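Local coordinates for probable starch synthase 4, chloroplastic/amyloplastic (Arabidopsis thaliana, PDB 6GNE), which belongs to the starch synthase family of glycosyltransferases with the GT-B fold and holds ADP and glycans in its pockets, at residues 19-24 against 88-93; 219-224 against 251-256; 319-324 against 394-399; 103-108 against 118-123. One frame throughout, in Å; residues are numbered along the deposited sequence.

Contact 1 (19-24 against 88-93). With ADP (adenosine-5'-diphosphate), chain F.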
# COMPACT_ATOMS: atom_id res chain seq x y z
N MET A 19 2.75 -8.18 -4.30
CA MET A 19 1.38 -8.63 -4.26
C MET A 19 1.15 -9.37 -2.94
O MET A 19 1.86 -10.32 -2.59
CB MET A 19 1.08 -9.57 -5.41
CG MET A 19 -0.41 -9.90 -5.55
SD MET A 19 -0.70 -11.32 -6.61
CE MET A 19 -2.39 -11.67 -6.19
N ALA A 20 0.14 -8.92 -2.21
CA ALA A 20 -0.23 -9.55 -0.96
C ALA A 20 -0.93 -10.88 -1.26
O ALA A 20 -1.77 -10.92 -2.16
CB ALA A 20 -1.15 -8.62 -0.17
N PRO A 21 -0.62 -11.96 -0.53
CA PRO A 21 0.31 -12.03 0.64
C PRO A 21 1.72 -12.52 0.31
O PRO A 21 2.56 -12.43 1.16
CB PRO A 21 -0.34 -13.11 1.51
CG PRO A 21 -0.98 -14.03 0.50
CD PRO A 21 -1.38 -13.21 -0.70
N VAL A 22 1.92 -13.00 -0.91
CA VAL A 22 3.13 -13.65 -1.35
C VAL A 22 4.38 -12.76 -1.32
O VAL A 22 5.47 -13.23 -1.00
CB VAL A 22 2.94 -14.30 -2.75
CG1 VAL A 22 2.69 -13.29 -3.87
CG2 VAL A 22 4.13 -15.17 -3.11
N ALA A 23 4.22 -11.49 -1.66
CA ALA A 23 5.32 -10.55 -1.62
C ALA A 23 4.80 -9.20 -1.19
O ALA A 23 4.32 -8.44 -2.03
CB ALA A 23 5.97 -10.47 -2.98
N LYS A 24 4.91 -8.90 0.10
CA LYS A 24 4.30 -7.73 0.68
C LYS A 24 5.22 -7.01 1.65
O LYS A 24 5.77 -7.61 2.58
CB LYS A 24 3.05 -8.13 1.44
CG LYS A 24 2.40 -6.94 2.13
CD LYS A 24 1.29 -7.36 3.04
CE LYS A 24 0.72 -6.13 3.72
NZ LYS A 24 -0.67 -6.36 4.20
N THR A 88 -1.02 -19.71 -8.49
CA THR A 88 -2.28 -19.03 -8.29
C THR A 88 -2.28 -18.51 -6.87
O THR A 88 -2.03 -19.27 -5.92
CB THR A 88 -3.46 -19.96 -8.57
OG1 THR A 88 -3.35 -20.44 -9.92
CG2 THR A 88 -4.77 -19.22 -8.42
N VAL A 89 -2.47 -17.20 -6.75
CA VAL A 89 -2.43 -16.52 -5.48
C VAL A 89 -3.78 -15.85 -5.31
O VAL A 89 -4.13 -14.88 -6.01
CB VAL A 89 -1.30 -15.47 -5.42
CG1 VAL A 89 -1.29 -14.76 -4.07
CG2 VAL A 89 0.05 -16.12 -5.72
N GLU A 90 -4.55 -16.43 -4.39
CA GLU A 90 -5.91 -16.05 -4.10
C GLU A 90 -6.81 -15.88 -5.32
O GLU A 90 -7.48 -14.86 -5.50
CB GLU A 90 -5.91 -14.88 -3.10
CG GLU A 90 -5.77 -15.46 -1.67
CD GLU A 90 -5.47 -14.43 -0.61
OE1 GLU A 90 -5.84 -13.25 -0.83
OE2 GLU A 90 -4.85 -14.83 0.41
N GLY A 91 -6.78 -16.91 -6.15
CA GLY A 91 -7.56 -16.96 -7.38
C GLY A 91 -6.98 -16.18 -8.55
O GLY A 91 -7.51 -16.29 -9.64
N LEU A 92 -5.92 -15.41 -8.36
CA LEU A 92 -5.30 -14.70 -9.48
C LEU A 92 -4.15 -15.53 -10.08
O LEU A 92 -3.34 -16.06 -9.34
CB LEU A 92 -4.79 -13.32 -9.04
CG LEU A 92 -5.91 -12.37 -8.63
CD1 LEU A 92 -5.35 -11.27 -7.78
CD2 LEU A 92 -6.67 -11.85 -9.83
N PRO A 93 -4.09 -15.64 -11.41
CA PRO A 93 -2.87 -16.20 -12.02
C PRO A 93 -1.68 -15.27 -11.88
O PRO A 93 -1.80 -14.09 -12.11
CB PRO A 93 -3.24 -16.37 -13.51
CG PRO A 93 -4.70 -16.11 -13.60
CD PRO A 93 -5.08 -15.26 -12.42
PB ADP F . 2.12 1.90 3.86
O1B ADP F . 1.84 1.47 2.45
O2B ADP F . 2.86 0.91 4.73
O3B ADP F . 2.79 3.25 3.90
PA ADP F . -0.70 1.40 4.17
O1A ADP F . -1.67 1.76 5.26
O2A ADP F . -1.13 1.79 2.78
O3A ADP F . 0.70 2.07 4.59
O5' ADP F . -0.41 -0.18 4.15
C5' ADP F . 0.09 -0.88 5.30
C4' ADP F . -0.18 -2.39 5.29
O4' ADP F . 0.91 -3.09 5.90
C3' ADP F . -1.39 -2.79 6.11
O3' ADP F . -1.90 -4.01 5.60
C2' ADP F . -0.81 -3.05 7.48
O2' ADP F . -1.60 -3.92 8.27
C1' ADP F . 0.50 -3.70 7.12
N9 ADP F . 1.57 -3.50 8.12
C8 ADP F . 2.31 -2.40 8.31
N7 ADP F . 3.22 -2.60 9.28
C5 ADP F . 3.07 -3.86 9.74
C6 ADP F . 3.71 -4.72 10.77
N6 ADP F . 4.72 -4.24 11.54
N1 ADP F . 3.23 -5.99 10.91
C2 ADP F . 2.21 -6.45 10.14
N3 ADP F . 1.59 -5.71 9.20
C4 ADP F . 1.97 -4.43 8.96
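Met19 and Pro21 reach from the loop that follows strand 11-15 to a tight β-hairpin, whose type I' turn runs from Val89 to Leu92 between strands 78-89 and 92-100 in the N-terminal part of this GT-B enzyme. Met19 is buried and spans both corner residues of the turn. Its CG is anti to the backbone N (chi1 -171°) and the chain stays extended beyond it, which delivers the terminal methyl, CE, to the turn end of the hairpin. There CE meets Leu92 CD1 at 3.4 Å, the two side chains slanting across one another, and Val89 CG1 at 3.9 Å. An unbranched, flexible thioether suits a spot where one methyl touches two branched residues. Pro21, after a cis peptide bond, slides antiparallel past Val89 and sets CD 3.7 Å from Val89 CG1, while Val22 CG1 touches the same methyl from 4.2 Å. The bend that presents these residues fits a classic bulge, Val22 and Ala23 both facing Met19. In the turn Gly91 has positive phi, which a residue lacking CB adopts easily. Glu90 brings OE2 to 4.0 Å from Pro21 CG, but its other oxygen, OE1, forms a salt bridge with Lys37. At the far end of the loop, extended Lys24, which is also salt-bridged to Asp30, donates from NZ to ADP O3' at 3.0 Å.

Contact 2 (219-224 against 251-256). With GLC (alpha-D-glucopyranose), chain D.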
# COMPACT_ATOMS: atom_id res chain seq x y z
N ALA A 219 6.89 7.69 -16.50
CA ALA A 219 5.61 6.99 -16.49
C ALA A 219 4.43 7.94 -16.56
O ALA A 219 3.41 7.58 -17.14
CB ALA A 219 5.49 6.10 -15.29
N ILE A 220 4.56 9.14 -16.00
CA ILE A 220 3.47 10.11 -16.12
C ILE A 220 3.32 10.50 -17.60
O ILE A 220 2.23 10.59 -18.12
CB ILE A 220 3.68 11.35 -15.24
CG1 ILE A 220 3.54 10.99 -13.75
CG2 ILE A 220 2.70 12.47 -15.61
CD1 ILE A 220 4.32 11.92 -12.82
N ILE A 221 4.44 10.70 -18.27
CA ILE A 221 4.45 11.15 -19.66
C ILE A 221 3.98 10.07 -20.64
O ILE A 221 3.11 10.29 -21.45
CB ILE A 221 5.83 11.73 -20.01
CG1 ILE A 221 6.02 13.03 -19.19
CG2 ILE A 221 5.95 12.04 -21.51
CD1 ILE A 221 7.45 13.48 -19.11
N PHE A 222 4.55 8.89 -20.52
CA PHE A 222 4.30 7.80 -21.47
C PHE A 222 3.04 6.95 -21.25
O PHE A 222 2.74 6.12 -22.07
CB PHE A 222 5.55 6.90 -21.56
CG PHE A 222 6.67 7.54 -22.31
CD1 PHE A 222 6.80 7.34 -23.67
CD2 PHE A 222 7.60 8.37 -21.68
CE1 PHE A 222 7.83 7.93 -24.40
CE2 PHE A 222 8.60 9.00 -22.41
CZ PHE A 222 8.72 8.76 -23.77
N SER A 223 2.32 7.14 -20.15
CA SER A 223 1.17 6.30 -19.87
C SER A 223 -0.07 6.95 -20.40
O SER A 223 -0.15 8.15 -20.44
CB SER A 223 1.05 6.06 -18.37
OG SER A 223 2.23 5.42 -17.88
N ASN A 224 -1.05 6.15 -20.80
CA ASN A 224 -2.35 6.67 -21.26
C ASN A 224 -3.28 7.04 -20.10
O ASN A 224 -4.22 7.84 -20.29
CB ASN A 224 -3.04 5.61 -22.13
CG ASN A 224 -2.19 5.20 -23.30
OD1 ASN A 224 -1.63 4.08 -23.36
ND2 ASN A 224 -2.04 6.12 -24.22
N ASN A 251 0.42 18.94 -13.40
CA ASN A 251 -0.49 20.00 -13.87
C ASN A 251 -0.61 20.06 -15.38
O ASN A 251 -1.69 20.35 -15.88
CB ASN A 251 -0.07 21.40 -13.33
CG ASN A 251 -0.34 21.55 -11.83
OD1 ASN A 251 -1.32 21.03 -11.33
ND2 ASN A 251 0.54 22.26 -11.12
N PHE A 252 0.49 19.78 -16.08
CA PHE A 252 0.51 19.78 -17.54
C PHE A 252 -0.34 18.62 -18.08
O PHE A 252 -1.15 18.79 -18.99
CB PHE A 252 1.96 19.64 -18.00
CG PHE A 252 2.19 19.98 -19.42
CD1 PHE A 252 2.17 21.31 -19.82
CD2 PHE A 252 2.49 18.99 -20.35
CE1 PHE A 252 2.42 21.66 -21.13
CE2 PHE A 252 2.75 19.33 -21.68
CZ PHE A 252 2.70 20.66 -22.07
N HIS A 253 -0.15 17.45 -17.49
CA HIS A 253 -0.84 16.23 -17.88
C HIS A 253 -2.08 15.96 -17.01
O HIS A 253 -2.46 14.80 -16.83
CB HIS A 253 0.13 15.05 -17.82
CG HIS A 253 1.16 15.08 -18.91
ND1 HIS A 253 2.48 15.43 -18.68
CD2 HIS A 253 1.06 14.84 -20.23
CE1 HIS A 253 3.14 15.41 -19.81
NE2 HIS A 253 2.30 15.06 -20.77
N SER A 254 -2.74 17.01 -16.51
CA SER A 254 -3.84 16.83 -15.58
C SER A 254 -5.05 16.06 -16.16
O SER A 254 -5.67 15.27 -15.46
CB SER A 254 -4.28 18.16 -14.97
OG SER A 254 -4.98 18.90 -15.92
N LYS A 255 -5.36 16.26 -17.43
CA LYS A 255 -6.50 15.60 -18.09
C LYS A 255 -6.55 14.05 -17.89
O LYS A 255 -7.63 13.50 -17.80
CB LYS A 255 -6.50 15.84 -19.60
CG LYS A 255 -6.76 17.25 -20.19
CD LYS A 255 -6.86 17.08 -21.73
CE LYS A 255 -6.16 18.14 -22.61
NZ LYS A 255 -6.95 19.39 -22.85
N LYS A 256 -5.39 13.39 -17.86
CA LYS A 256 -5.30 11.94 -17.72
C LYS A 256 -4.90 11.47 -16.31
O LYS A 256 -4.77 10.26 -16.09
CB LYS A 256 -4.34 11.34 -18.76
CG LYS A 256 -2.86 11.59 -18.50
CD LYS A 256 -2.00 11.23 -19.72
CE LYS A 256 -0.52 11.40 -19.36
NZ LYS A 256 0.38 10.87 -20.42
C1 GLC D . 4.23 8.32 -25.91
C2 GLC D . 3.91 9.55 -25.05
C3 GLC D . 4.40 10.84 -25.70
C4 GLC D . 5.89 10.66 -25.99
C5 GLC D . 6.00 9.53 -27.03
C6 GLC D . 7.41 9.31 -27.61
O2 GLC D . 2.51 9.65 -24.79
O3 GLC D . 4.17 11.98 -24.85
O4 GLC D . 6.55 11.88 -26.36
O5 GLC D . 5.58 8.32 -26.39
O6 GLC D . 7.59 7.96 -28.06
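Ile221 and His253 lie nearest across the contact where two helices finish, their CA atoms 7.5 Å apart; three residues on, Asn224 and Lys256 keep a similar spacing, with CA atoms 7.0 Å apart. Helix 215-222 gives up its helical backbone at Ser223, and after helix 247-252 the chain enters a 3-10 segment that includes Lys256. The amine of Lys256 joins the two. Its CG stands between the backbone N and the carbonyl carbon (chi1 73°), and the rest of the chain runs out straight, long enough to bring NZ to carbonyls at and just past the C-terminal end of helix 215-222. NZ donates to Ser223 O at 2.8 Å, nearly in line with the C=O bond, and more weakly to Ile220 O and Ile221 O, each 3.0 Å from NZ. A lysine suits a place where helix carbonyls lack their usual N-H partners, and its charge would be favourable beside the negative end of the helix dipole. His253 lays CE1 against Ile221 CG1 at 3.8 Å. Ser223 folds back, its OG donating to Ala219 O at 2.6 Å on an in-plane lone pair. Both segments lead into neighbouring parallel strands, 225-228 and 257-259, of the Rossmann-like N-terminal sheet. Phe222 brings CE1 close to a bound glucose, and with Ile221, Asn224, Trp157 and Asp158 it forms a glycan-binding site.

Contact 3 (319-324 against 394-399). With AC1 (4,6-dideoxy-4-{[(1S,4R,5S,6S)-4,5,6-trihydroxy-3-(hydroxymethyl)cyclohex-2-en-1-yl]amino}-alpha-D-glucopyranose), chain C; ADP (adenosine-5'-diphosphate), chain F.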
# COMPACT_ATOMS: atom_id res chain seq x y z
N VAL A 319 8.47 5.08 10.06
CA VAL A 319 9.24 6.01 9.20
C VAL A 319 8.64 7.41 9.36
O VAL A 319 7.49 7.53 9.72
CB VAL A 319 9.21 5.54 7.71
CG1 VAL A 319 9.82 4.14 7.58
CG2 VAL A 319 7.78 5.51 7.12
N PRO A 320 9.41 8.47 9.07
CA PRO A 320 8.88 9.83 9.27
C PRO A 320 7.49 10.10 8.74
O PRO A 320 6.74 10.83 9.36
CB PRO A 320 9.88 10.71 8.55
CG PRO A 320 11.18 9.95 8.65
CD PRO A 320 10.86 8.49 8.78
N GLN A 321 7.13 9.49 7.60
CA GLN A 321 5.82 9.71 7.00
C GLN A 321 4.68 9.49 8.00
O GLN A 321 3.65 10.23 7.99
CB GLN A 321 5.65 8.80 5.79
CG GLN A 321 4.26 8.80 5.16
CD GLN A 321 4.05 7.69 4.16
OE1 GLN A 321 5.01 7.21 3.56
NE2 GLN A 321 2.78 7.26 3.98
N LYS A 322 4.85 8.48 8.86
CA LYS A 322 3.80 8.02 9.75
C LYS A 322 3.67 8.84 11.06
O LYS A 322 2.83 8.51 11.91
CB LYS A 322 4.06 6.55 10.08
CG LYS A 322 4.11 5.67 8.85
CD LYS A 322 2.75 5.59 8.13
CE LYS A 322 2.76 4.54 7.05
NZ LYS A 322 1.62 4.64 6.13
N GLY A 323 4.47 9.89 11.20
CA GLY A 323 4.42 10.76 12.36
C GLY A 323 4.93 10.03 13.61
O GLY A 323 4.21 9.89 14.59
N VAL A 324 6.16 9.54 13.54
CA VAL A 324 6.70 8.72 14.62
C VAL A 324 6.85 9.43 15.97
O VAL A 324 6.76 8.77 17.01
CB VAL A 324 8.05 8.06 14.28
CG1 VAL A 324 7.79 6.84 13.39
CG2 VAL A 324 9.05 9.06 13.70
N SER A 394 -0.33 10.59 10.65
CA SER A 394 0.68 10.70 9.58
C SER A 394 1.04 12.15 9.24
O SER A 394 0.18 13.04 9.26
CB SER A 394 0.21 9.97 8.32
OG SER A 394 -0.17 8.63 8.61
N ILE A 395 2.32 12.38 8.94
CA ILE A 395 2.76 13.68 8.41
C ILE A 395 2.16 13.87 7.02
O ILE A 395 1.66 14.93 6.69
CB ILE A 395 4.31 13.79 8.39
CG1 ILE A 395 4.90 13.59 9.81
CG2 ILE A 395 4.77 15.13 7.81
CD1 ILE A 395 4.28 14.46 10.89
N PHE A 396 2.19 12.81 6.21
CA PHE A 396 1.44 12.74 4.93
C PHE A 396 1.05 11.28 4.65
O PHE A 396 1.66 10.37 5.15
CB PHE A 396 2.24 13.35 3.75
CG PHE A 396 3.40 12.49 3.28
CD1 PHE A 396 4.65 12.57 3.91
CD2 PHE A 396 3.23 11.58 2.22
CE1 PHE A 396 5.71 11.78 3.49
CE2 PHE A 396 4.29 10.79 1.79
CZ PHE A 396 5.53 10.90 2.44
N GLU A 397 0.03 11.07 3.85
CA GLU A 397 -0.49 9.75 3.66
C GLU A 397 -1.26 9.67 2.31
O GLU A 397 -2.42 10.08 2.22
CB GLU A 397 -1.39 9.36 4.84
CG GLU A 397 -1.68 7.87 4.95
CD GLU A 397 -0.46 7.05 5.30
OE1 GLU A 397 -0.05 6.24 4.47
OE2 GLU A 397 0.11 7.18 6.40
N PRO A 398 -0.59 9.16 1.25
CA PRO A 398 -1.18 9.00 -0.06
C PRO A 398 -2.56 8.38 -0.03
O PRO A 398 -3.48 8.88 -0.67
CB PRO A 398 -0.19 8.08 -0.77
CG PRO A 398 1.14 8.44 -0.18
CD PRO A 398 0.84 8.77 1.26
N CYS A 399 -2.69 7.29 0.73
CA CYS A 399 -4.00 6.74 1.03
C CYS A 399 -4.09 6.24 2.47
O CYS A 399 -4.84 6.78 3.28
CB CYS A 399 -4.38 5.63 0.08
SG CYS A 399 -6.05 4.99 0.39
C1 AC1 C . 6.90 1.16 -1.29
O2 AC1 C . 6.60 2.48 -3.30
C2 AC1 C . 5.90 1.87 -2.20
C4A AC1 C . -0.71 3.93 0.33
C3 AC1 C . 5.04 2.88 -1.42
O3 AC1 C . 4.11 3.45 -2.34
C4 AC1 C . 4.35 2.18 -0.24
N4A AC1 C . 3.44 3.03 0.54
C5 AC1 C . 5.47 1.59 0.61
O5 AC1 C . 6.21 0.63 -0.15
C6 AC1 C . 4.97 0.84 1.84
C1B AC1 C . 2.23 3.67 -0.01
C2B AC1 C . 1.61 4.75 0.92
O2B AC1 C . 2.46 5.10 2.03
C3B AC1 C . 0.22 4.42 1.43
O3B AC1 C . -0.35 5.65 1.88
O4 AC1 C . -1.96 3.55 0.90
C5B AC1 C . -0.09 2.80 -0.45
C7B AC1 C . 1.23 2.66 -0.54
C6B AC1 C . -0.98 1.83 -1.19
O6B AC1 C . -1.72 2.50 -2.21
PB ADP F . 2.12 1.90 3.86
O1B ADP F . 1.84 1.47 2.45
O2B ADP F . 2.86 0.91 4.73
O3B ADP F . 2.79 3.25 3.90
PA ADP F . -0.70 1.40 4.17
O1A ADP F . -1.67 1.76 5.26
O2A ADP F . -1.13 1.79 2.78
O3A ADP F . 0.70 2.07 4.59
O5' ADP F . -0.41 -0.18 4.15
C5' ADP F . 0.09 -0.88 5.30
C4' ADP F . -0.18 -2.39 5.29
O4' ADP F . 0.91 -3.09 5.90
C3' ADP F . -1.39 -2.79 6.11
O3' ADP F . -1.90 -4.01 5.60
C2' ADP F . -0.81 -3.05 7.48
O2' ADP F . -1.60 -3.92 8.27
C1' ADP F . 0.50 -3.70 7.12
N9 ADP F . 1.57 -3.50 8.12
C8 ADP F . 2.31 -2.40 8.31
N7 ADP F . 3.22 -2.60 9.28
C5 ADP F . 3.07 -3.86 9.74
C6 ADP F . 3.71 -4.72 10.77
N6 ADP F . 4.72 -4.24 11.54
N1 ADP F . 3.23 -5.99 10.91
C2 ADP F . 2.21 -6.45 10.14
N3 ADP F . 1.59 -5.71 9.20
C4 ADP F . 1.97 -4.43 8.96
O HOH W 1 0.53 7.05 10.93
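Lys322 and Glu397 form the ionic core, a salt bridge between the loops that follow strands 311-317 and 389-392. Lys322 bends at chi2 (-66°), and its NZ lies 2.8 Å from Glu397 OE1 and 3.0 Å from Glu397 OE2, though as hydrogen bonds both are weak. Hydrogen bonds hold the frame: Ile395 N donates to Gln321 O at 2.7 Å, and Ser394 OG donates to the anti lone pair of Glu397 OE2, a second-shell bond that, with Lys322, would limit how the carboxylate turns. A water donates to both Lys322 O and Ser394 OG. Ring packing comes from Gln321, whose CG sits over the centre of the Phe396 ring, 3.7 Å from its centroid, a CH-pi contact with the amide stacked above the ring; Lys244 adds a cation-pi contact. Gly323, whose positive phi is easy without CB, packs CA against Ile395 CG1. Ligand bonds complete the set. Gln321 NE2 donates to AC1 O2B at 2.9 Å and nearly straight (173°), whereas AC1 O3B donates to Glu397 OE1 at 2.7 Å and accepts from Cys399 N. Because Lys322 NZ also donates to ADP O3B and O3A, one amine links carboxylate and diphosphate, which probably offsets negative charge where ADP and AC1 meet.

Contact 4 (103-108 against 118-123)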
# COMPACT_ATOMS: atom_id res chain seq x y z
N SER A 103 24.39 -11.17 -11.16
CA SER A 103 24.12 -10.25 -10.03
C SER A 103 23.00 -10.69 -9.07
O SER A 103 22.84 -10.08 -8.01
CB SER A 103 23.75 -8.85 -10.54
OG SER A 103 24.76 -8.28 -11.36
N LYS A 104 22.22 -11.70 -9.44
CA LYS A 104 21.28 -12.36 -8.51
C LYS A 104 20.31 -11.37 -7.92
O LYS A 104 20.22 -11.19 -6.70
CB LYS A 104 22.05 -13.12 -7.43
CG LYS A 104 22.81 -14.30 -7.98
CD LYS A 104 23.69 -14.93 -6.88
CE LYS A 104 23.69 -16.48 -6.85
NZ LYS A 104 22.96 -17.10 -5.67
N PHE A 105 19.57 -10.73 -8.81
CA PHE A 105 18.80 -9.57 -8.44
C PHE A 105 17.74 -9.86 -7.39
O PHE A 105 17.53 -9.03 -6.51
CB PHE A 105 18.14 -8.95 -9.67
CG PHE A 105 19.11 -8.36 -10.66
CD1 PHE A 105 20.07 -7.42 -10.27
CD2 PHE A 105 19.03 -8.72 -12.01
CE1 PHE A 105 20.96 -6.88 -11.20
CE2 PHE A 105 19.91 -8.19 -12.93
CZ PHE A 105 20.88 -7.26 -12.53
N PHE A 106 17.10 -11.01 -7.46
CA PHE A 106 16.03 -11.34 -6.50
C PHE A 106 16.36 -12.49 -5.58
O PHE A 106 15.50 -13.27 -5.18
CB PHE A 106 14.73 -11.52 -7.26
CG PHE A 106 14.37 -10.31 -8.05
CD1 PHE A 106 14.02 -9.15 -7.39
CD2 PHE A 106 14.48 -10.29 -9.43
CE1 PHE A 106 13.74 -8.00 -8.10
CE2 PHE A 106 14.19 -9.14 -10.15
CZ PHE A 106 13.83 -7.99 -9.48
N TRP A 107 17.63 -12.53 -5.18
CA TRP A 107 18.18 -13.55 -4.30
C TRP A 107 18.97 -12.87 -3.18
O TRP A 107 20.01 -13.36 -2.78
CB TRP A 107 19.09 -14.41 -5.16
CG TRP A 107 18.77 -15.86 -5.28
CD1 TRP A 107 18.41 -16.73 -4.27
CD2 TRP A 107 18.89 -16.64 -6.48
NE1 TRP A 107 18.25 -18.00 -4.79
CE2 TRP A 107 18.55 -17.98 -6.13
CE3 TRP A 107 19.26 -16.34 -7.81
CZ2 TRP A 107 18.56 -19.03 -7.09
CZ3 TRP A 107 19.26 -17.38 -8.76
CH2 TRP A 107 18.91 -18.71 -8.39
N ARG A 108 18.45 -11.76 -2.65
CA ARG A 108 19.16 -10.89 -1.70
C ARG A 108 18.59 -10.93 -0.28
O ARG A 108 19.03 -10.18 0.59
CB ARG A 108 19.08 -9.44 -2.18
CG ARG A 108 19.50 -9.19 -3.62
CD ARG A 108 20.97 -9.46 -3.87
NE ARG A 108 21.34 -9.07 -5.23
CZ ARG A 108 21.57 -7.82 -5.66
NH1 ARG A 108 21.48 -6.77 -4.85
NH2 ARG A 108 21.87 -7.61 -6.94
N PHE A 118 17.80 0.20 -8.66
CA PHE A 118 17.50 0.73 -9.98
C PHE A 118 17.70 -0.35 -11.06
O PHE A 118 16.83 -0.57 -11.93
CB PHE A 118 18.38 1.96 -10.27
CG PHE A 118 17.93 2.74 -11.47
CD1 PHE A 118 18.25 2.32 -12.75
CD2 PHE A 118 17.14 3.88 -11.31
CE1 PHE A 118 17.81 3.02 -13.85
CE2 PHE A 118 16.68 4.58 -12.42
CZ PHE A 118 17.03 4.15 -13.69
N ARG A 119 18.85 -1.02 -10.99
CA ARG A 119 19.18 -2.07 -11.93
C ARG A 119 18.24 -3.27 -11.75
O ARG A 119 17.70 -3.79 -12.75
CB ARG A 119 20.64 -2.48 -11.78
CG ARG A 119 21.62 -1.45 -12.34
CD ARG A 119 23.07 -1.70 -11.92
NE ARG A 119 23.54 -3.04 -12.26
CZ ARG A 119 23.83 -3.48 -13.49
NH1 ARG A 119 24.25 -4.72 -13.65
NH2 ARG A 119 23.67 -2.70 -14.57
N ARG A 120 18.04 -3.68 -10.50
CA ARG A 120 17.15 -4.78 -10.14
C ARG A 120 15.79 -4.61 -10.80
O ARG A 120 15.34 -5.48 -11.54
CB ARG A 120 16.98 -4.88 -8.61
CG ARG A 120 18.20 -5.30 -7.81
CD ARG A 120 17.94 -5.24 -6.31
NE ARG A 120 17.07 -6.35 -5.87
CZ ARG A 120 16.16 -6.30 -4.88
NH1 ARG A 120 15.94 -5.20 -4.17
NH2 ARG A 120 15.46 -7.40 -4.60
N PHE A 121 15.14 -3.47 -10.59
CA PHE A 121 13.76 -3.32 -11.07
C PHE A 121 13.61 -2.87 -12.54
O PHE A 121 12.61 -3.19 -13.19
CB PHE A 121 12.96 -2.47 -10.08
CG PHE A 121 12.78 -3.13 -8.73
CD1 PHE A 121 11.87 -4.18 -8.58
CD2 PHE A 121 13.52 -2.73 -7.62
CE1 PHE A 121 11.69 -4.79 -7.35
CE2 PHE A 121 13.36 -3.35 -6.39
CZ PHE A 121 12.45 -4.38 -6.24
N SER A 122 14.58 -2.14 -13.07
CA SER A 122 14.59 -1.88 -14.52
C SER A 122 14.81 -3.20 -15.30
O SER A 122 14.20 -3.40 -16.35
CB SER A 122 15.63 -0.82 -14.91
OG SER A 122 16.94 -1.24 -14.60
N TYR A 123 15.65 -4.10 -14.79
CA TYR A 123 15.77 -5.44 -15.41
C TYR A 123 14.42 -6.16 -15.43
O TYR A 123 13.97 -6.64 -16.48
CB TYR A 123 16.78 -6.33 -14.68
CG TYR A 123 16.93 -7.72 -15.29
CD1 TYR A 123 16.02 -8.76 -14.97
CD2 TYR A 123 17.96 -8.00 -16.19
CE1 TYR A 123 16.16 -10.02 -15.54
CE2 TYR A 123 18.10 -9.27 -16.75
CZ TYR A 123 17.21 -10.27 -16.43
OH TYR A 123 17.37 -11.53 -16.98
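The start of helix 117-134 is packed by the preceding loop, whose type I turn from Lys104 to Trp107 presses Phe105 and Phe106 against Arg120, Phe121 and Tyr123. Arg120 supplies the polar link. Its chain bends at chi3 (73°), and the guanidinium takes Phe105 O near its own plane: NE donates at 2.8 Å, while NH2 adds a weak bond to the same oxygen at 3.3 Å. Along the way Arg120 CG comes within 3.7 Å of Phe105 CD1, so the aliphatic part of the arginine meets the ring while its head serves the backbone. NH1 is held by a salt bridge to Asp117. Phe105 turns CE2 over one face of Tyr123, 3.8 Å from its CD2, with the ring planes oblique at 44°. In the fold, the loop joins strand 92-100 of the large N-terminal sheet to helix 117-134, and Phe106 and Tyr123 both touch Pro99 of that strand. Phe106 points its edge at the face of Phe121 in an offset edge-to-face pair, ring centroids 5.7 Å apart. Arg108 slides antiparallel past Arg120, the two like charges 4.5 Å apart between Arg108 NH1 and Arg120 NE, and salt bridges to Glu114 and Asp116 probably temper their repulsion. Arg108 also bonds to the turn, its NE donating to Lys104 O at 2.8 Å from above the carbonyl plane.

In the fold
Contacts 1 and 3 lie in the N-terminal and C-terminal lobes, on opposite sides of the chain's centre, yet both touch ADP, as expected where a GT-B enzyme binds its nucleotide between two lobes. Their centres are 26 Å apart and their nearest atoms about 11 Å, a gap that ADP helps to span. Contact 3 also bonds to AC1, so it lines both ligand pockets. Contact 4, centred 21 Å from contact 1, is tied to it through strand 92-100, which leads on towards helix 117-134; there the side chain of Phe121 is about 6 Å from a bound glucose. Contact 2 belongs to a separate glycan site, 29 Å from contact 1 and 26 Å from contact 3, centre to centre.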